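Local coordinates for beta-phosphoglucomutase (Clostridium difficile, PDB 4GIB), which probably catalyses the interconversion of beta-D-glucose 1-phosphate and beta-D-glucose 6-phosphate with the help of magnesium, at residues V55-S66 with R78-F89. Numbering follows the deposited sequence.
Sequences VGIDIDTKFNES and RILEFGNKKYSF. With PO4 (phosphate ion), chain G.
Ile57 is laid against the C-terminal end of helix 72-82, and its two branches part over different neighbours. From CB, pointing at the helix, CG2 goes anti to the backbone N and meets the Phe82 ring at its edge, in plane, 3.6 Å from CD2; it also approaches CG2 of Ile79. CG1 takes the other direction, beside the backbone N (chi1 -58°), and the extended chain carries CD1 onto the last turn, 3.3 Å from the carbonyl O of Ile79 and within van der Waals distance of Leu80 CA, Gly83 N and Lys85 CD.

Phe82 also packs on Phe63, its CG lying over one face of the Phe63 ring near the rim. The two side chains run antiparallel alongside each other, ring centroids 4.6 Å apart and planes inclined at 39°, while Phe63 CZ touches Phe82 CB and has Arg78 O near the ring plane. Over the opposite face of Phe63, again toward the rim, sits Ser66 OG, bonded to Phe63 O.

Polar bonds lie towards both ends. Lys85, bent at chi3 (72°), brings NZ to 2.7 Å from Val55 O, above the carbonyl plane. Arg78 NH1 donates to Ser66 O at 3.2 Å, with the acceptor near the guanidinium plane, while its NE pairs with Glu74. Val55 CG1 meets Phe89 CZ, and both residues also touch Met97 of helix 91-109.

The contact thus joins the loop after helix 41-53 to the end of helix 72-82 in the helical part of this HAD-family protein. Ile59 and Ile79 both touch Trp48, a predicted substrate-binding residue, so the packing is continuous with the probable substrate site. With an apolar centre and a cationic donor to a backbone carbonyl toward each end, the connection is probably held against the helix by packing and directed bonds together.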
loop_
_atom_site.group_PDB
_atom_site.type_symbol
_atom_site.label_atom_id
_atom_site.label_comp_id
_atom_site.label_asym_id
_atom_site.label_seq_id
_atom_site.Cartn_x
_atom_site.Cartn_y
_atom_site.Cartn_z
ATOM N N VAL A 55 -2.914 -6.793 25.817
ATOM C CA VAL A 55 -2.051 -5.855 26.533
ATOM C C VAL A 55 -2.861 -4.626 26.987
ATOM O O VAL A 55 -2.339 -3.522 27.113
ATOM C CB VAL A 55 -0.784 -5.471 25.707
ATOM C CG1 VAL A 55 0.127 -6.687 25.559
ATOM C CG2 VAL A 55 -1.158 -4.874 24.320
ATOM N N GLY A 56 -4.147 -4.855 27.249
ATOM C CA GLY A 56 -5.045 -3.832 27.760
ATOM C C GLY A 56 -5.341 -2.680 26.825
ATOM O O GLY A 56 -5.796 -1.630 27.263
ATOM N N ILE A 57 -5.104 -2.882 25.535
ATOM C CA ILE A 57 -5.323 -1.848 24.551
ATOM C C ILE A 57 -6.403 -2.321 23.586
ATOM O O ILE A 57 -6.324 -3.420 23.043
ATOM C CB ILE A 57 -4.014 -1.563 23.772
ATOM C CG1 ILE A 57 -2.900 -1.139 24.731
ATOM C CG2 ILE A 57 -4.236 -0.484 22.744
ATOM C CD1 ILE A 57 -1.518 -0.956 24.069
ATOM N N ASP A 58 -7.439 -1.521 23.401
ATOM C CA ASP A 58 -8.486 -1.887 22.454
ATOM C C ASP A 58 -8.568 -0.790 21.403
ATOM O O ASP A 58 -9.061 0.309 21.651
ATOM C CB ASP A 58 -9.844 -2.209 23.128
ATOM C CG ASP A 58 -10.416 -1.056 23.923
ATOM O OD1 ASP A 58 -9.696 -0.054 24.125
ATOM O OD2 ASP A 58 -11.594 -1.164 24.355
ATOM N N ILE A 59 -8.017 -1.110 20.242
ATOM C CA ILE A 59 -7.969 -0.209 19.112
ATOM C C ILE A 59 -9.330 -0.234 18.409
ATOM O O ILE A 59 -10.081 -1.214 18.520
ATOM C CB ILE A 59 -6.815 -0.610 18.137
ATOM C CG1 ILE A 59 -7.056 -1.988 17.505
ATOM C CG2 ILE A 59 -5.485 -0.629 18.871
ATOM C CD1 ILE A 59 -5.900 -2.483 16.657
ATOM N N ASP A 60 -9.650 0.852 17.717
ATOM C CA ASP A 60 -10.918 0.977 16.997
ATOM C C ASP A 60 -10.628 1.292 15.540
ATOM O O ASP A 60 -9.533 1.738 15.213
ATOM C CB ASP A 60 -11.791 2.072 17.622
ATOM C CG ASP A 60 -11.105 3.439 17.647
ATOM O OD1 ASP A 60 -9.959 3.554 17.176
ATOM O OD2 ASP A 60 -11.718 4.406 18.149
ATOM N N THR A 61 -11.608 1.089 14.666
ATOM C CA THR A 61 -11.397 1.326 13.230
ATOM C C THR A 61 -10.945 2.773 12.912
ATOM O O THR A 61 -10.556 3.071 11.779
ATOM C CB THR A 61 -12.638 0.942 12.387
ATOM O OG1 THR A 61 -12.254 0.803 11.011
ATOM C CG2 THR A 61 -13.767 1.980 12.536
ATOM N N LYS A 62 -11.002 3.661 13.911
ATOM C CA LYS A 62 -10.539 5.038 13.752
ATOM C C LYS A 62 -9.029 5.117 14.015
ATOM O O LYS A 62 -8.282 5.651 13.190
ATOM C CB LYS A 62 -11.313 5.990 14.666
ATOM C CG LYS A 62 -12.799 6.091 14.307
ATOM C CD LYS A 62 -13.533 7.145 15.133
ATOM C CE LYS A 62 -14.999 7.246 14.718
ATOM N NZ LYS A 62 -15.736 8.330 15.439
ATOM N N PHE A 63 -8.580 4.589 15.154
ATOM C CA PHE A 63 -7.147 4.573 15.467
ATOM C C PHE A 63 -6.402 3.747 14.426
ATOM O O PHE A 63 -5.396 4.191 13.879
ATOM C CB PHE A 63 -6.875 4.010 16.862
ATOM C CG PHE A 63 -5.408 3.803 17.155
ATOM C CD1 PHE A 63 -4.597 4.873 17.516
ATOM C CD2 PHE A 63 -4.840 2.538 17.070
ATOM C CE1 PHE A 63 -3.232 4.678 17.788
ATOM C CE2 PHE A 63 -3.484 2.340 17.345
ATOM C CZ PHE A 63 -2.685 3.413 17.701
ATOM N N ASN A 64 -6.914 2.548 14.156
ATOM C CA ASN A 64 -6.330 1.661 13.161
ATOM C C ASN A 64 -6.061 2.380 11.841
ATOM O O ASN A 64 -5.186 1.982 11.081
ATOM C CB ASN A 64 -7.248 0.476 12.889
ATOM C CG ASN A 64 -6.733 -0.413 11.779
ATOM O OD1 ASN A 64 -5.735 -1.116 11.935
ATOM N ND2 ASN A 64 -7.433 -0.405 10.647
ATOM N N GLU A 65 -6.801 3.443 11.574
ATOM C CA GLU A 65 -6.616 4.170 10.344
ATOM C C GLU A 65 -5.215 4.824 10.278
ATOM O O GLU A 65 -4.875 5.408 9.258
ATOM C CB GLU A 65 -7.737 5.195 10.163
ATOM C CG GLU A 65 -8.243 5.324 8.723
ATOM C CD GLU A 65 -9.017 4.080 8.253
ATOM O OE1 GLU A 65 -8.646 2.945 8.633
ATOM O OE2 GLU A 65 -9.995 4.241 7.489
ATOM N N SER A 66 -4.425 4.704 11.367
ATOM C CA SER A 66 -3.016 5.180 11.446
ATOM C C SER A 66 -2.034 3.982 11.537
ATOM O O SER A 66 -0.850 4.134 11.877
ATOM C CB SER A 66 -2.792 6.031 12.676
ATOM O OG SER A 66 -2.568 5.200 13.807
ATOM N N ARG A 78 3.290 1.479 17.424
ATOM C CA ARG A 78 2.235 2.477 17.495
ATOM C C ARG A 78 1.062 1.989 18.369
ATOM O O ARG A 78 0.457 2.767 19.094
ATOM C CB ARG A 78 1.751 2.868 16.099
ATOM C CG ARG A 78 2.804 3.587 15.303
ATOM C CD ARG A 78 2.299 4.053 13.966
ATOM N NE ARG A 78 3.399 4.580 13.175
ATOM C CZ ARG A 78 3.268 5.172 11.993
ATOM N NH1 ARG A 78 2.064 5.326 11.445
ATOM N NH2 ARG A 78 4.350 5.612 11.359
ATOM N N ILE A 79 0.746 0.702 18.312
ATOM C CA ILE A 79 -0.319 0.179 19.157
ATOM C C ILE A 79 0.101 0.303 20.622
ATOM O O ILE A 79 -0.662 0.786 21.451
ATOM C CB ILE A 79 -0.657 -1.286 18.833
ATOM C CG1 ILE A 79 -1.212 -1.395 17.405
ATOM C CG2 ILE A 79 -1.693 -1.814 19.815
ATOM C CD1 ILE A 79 -1.431 -2.828 16.948
ATOM N N LEU A 80 1.325 -0.109 20.930
ATOM C CA LEU A 80 1.821 -0.030 22.307
ATOM C C LEU A 80 1.895 1.414 22.785
ATOM O O LEU A 80 1.570 1.703 23.921
ATOM C CB LEU A 80 3.154 -0.737 22.425
ATOM C CG LEU A 80 3.058 -2.204 22.045
ATOM C CD1 LEU A 80 4.429 -2.834 22.062
ATOM C CD2 LEU A 80 2.071 -2.974 22.941
ATOM N N GLU A 81 2.336 2.301 21.897
ATOM C CA GLU A 81 2.370 3.739 22.143
ATOM C C GLU A 81 1.027 4.227 22.637
ATOM O O GLU A 81 0.936 4.976 23.609
ATOM C CB GLU A 81 2.611 4.471 20.824
ATOM C CG GLU A 81 2.033 5.899 20.830
ATOM C CD GLU A 81 1.265 6.218 19.550
ATOM O OE1 GLU A 81 0.662 7.317 19.471
ATOM O OE2 GLU A 81 1.220 5.349 18.645
ATOM N N PHE A 82 -0.020 3.803 21.940
ATOM C CA PHE A 82 -1.393 4.219 22.258
ATOM C C PHE A 82 -1.720 3.934 23.737
ATOM O O PHE A 82 -2.545 4.619 24.328
ATOM C CB PHE A 82 -2.395 3.556 21.302
ATOM C CG PHE A 82 -3.839 3.935 21.566
ATOM C CD1 PHE A 82 -4.319 5.205 21.226
ATOM C CD2 PHE A 82 -4.726 3.013 22.121
ATOM C CE1 PHE A 82 -5.637 5.557 21.464
ATOM C CE2 PHE A 82 -6.053 3.358 22.362
ATOM C CZ PHE A 82 -6.509 4.634 22.034
ATOM N N GLY A 83 -1.054 2.932 24.325
ATOM C CA GLY A 83 -1.218 2.608 25.735
ATOM C C GLY A 83 0.011 2.958 26.576
ATOM O O GLY A 83 0.196 2.408 27.663
ATOM N N ASN A 84 0.863 3.847 26.066
ATOM C CA ASN A 84 2.067 4.287 26.779
ATOM C C ASN A 84 3.000 3.160 27.217
ATOM O O ASN A 84 3.725 3.296 28.215
ATOM C CB ASN A 84 1.668 5.102 28.017
ATOM C CG ASN A 84 0.886 6.334 27.664
ATOM O OD1 ASN A 84 1.127 6.962 26.642
ATOM N ND2 ASN A 84 -0.054 6.687 28.506
ATOM N N LYS A 85 3.003 2.066 26.471
ATOM C CA LYS A 85 3.857 0.937 26.815
ATOM C C LYS A 85 4.762 0.508 25.663
ATOM O O LYS A 85 5.224 -0.626 25.623
ATOM C CB LYS A 85 3.011 -0.228 27.362
ATOM C CG LYS A 85 1.882 -0.680 26.446
ATOM C CD LYS A 85 1.092 -1.815 27.040
ATOM C CE LYS A 85 0.226 -1.371 28.200
ATOM N NZ LYS A 85 -0.452 -2.539 28.788
ATOM N N LYS A 86 5.034 1.434 24.738
ATOM C CA LYS A 86 5.911 1.155 23.597
ATOM C C LYS A 86 7.314 0.760 24.042
ATOM O O LYS A 86 7.922 -0.122 23.435
ATOM C CB LYS A 86 6.000 2.379 22.667
ATOM C CG LYS A 86 6.984 2.248 21.510
ATOM C CD LYS A 86 7.077 3.558 20.722
ATOM C CE LYS A 86 8.181 3.516 19.657
ATOM N NZ LYS A 86 8.252 4.791 18.841
ATOM N N TYR A 87 7.823 1.395 25.099
ATOM C CA TYR A 87 9.177 1.119 25.575
ATOM C C TYR A 87 9.239 0.165 26.769
ATOM O O TYR A 87 10.313 -0.067 27.330
ATOM C CB TYR A 87 9.908 2.439 25.891
ATOM C CG TYR A 87 9.951 3.390 24.700
ATOM C CD1 TYR A 87 10.832 3.171 23.645
ATOM C CD2 TYR A 87 9.094 4.493 24.624
ATOM C CE1 TYR A 87 10.869 4.019 22.536
ATOM C CE2 TYR A 87 9.125 5.358 23.521
ATOM C CZ TYR A 87 10.011 5.110 22.477
ATOM O OH TYR A 87 10.045 5.948 21.387
ATOM N N SER A 88 8.107 -0.432 27.123
ATOM C CA SER A 88 8.040 -1.307 28.292
ATOM C C SER A 88 8.341 -2.763 27.956
ATOM O O SER A 88 8.606 -3.548 28.846
ATOM C CB SER A 88 6.659 -1.209 28.926
ATOM O OG SER A 88 6.262 0.141 28.980
ATOM N N PHE A 89 8.288 -3.108 26.676
ATOM C CA PHE A 89 8.569 -4.459 26.207
ATOM C C PHE A 89 9.918 -4.532 25.518
ATOM O O PHE A 89 10.323 -3.578 24.864
ATOM C CB PHE A 89 7.538 -4.883 25.153
ATOM C CG PHE A 89 6.125 -4.903 25.642
ATOM C CD1 PHE A 89 5.369 -3.750 25.645
ATOM C CD2 PHE A 89 5.536 -6.088 26.042
ATOM C CE1 PHE A 89 4.063 -3.762 26.077
ATOM C CE2 PHE A 89 4.232 -6.115 26.467
ATOM C CZ PHE A 89 3.489 -4.946 26.490
HETATM P P PO4 G . 11.079 4.346 16.286
HETATM O O1 PO4 G . 10.277 5.324 15.455
HETATM O O2 PO4 G . 10.264 3.083 16.491
HETATM O O3 PO4 G . 12.360 3.996 15.565
HETATM O O4 PO4 G . 11.399 4.975 17.626
#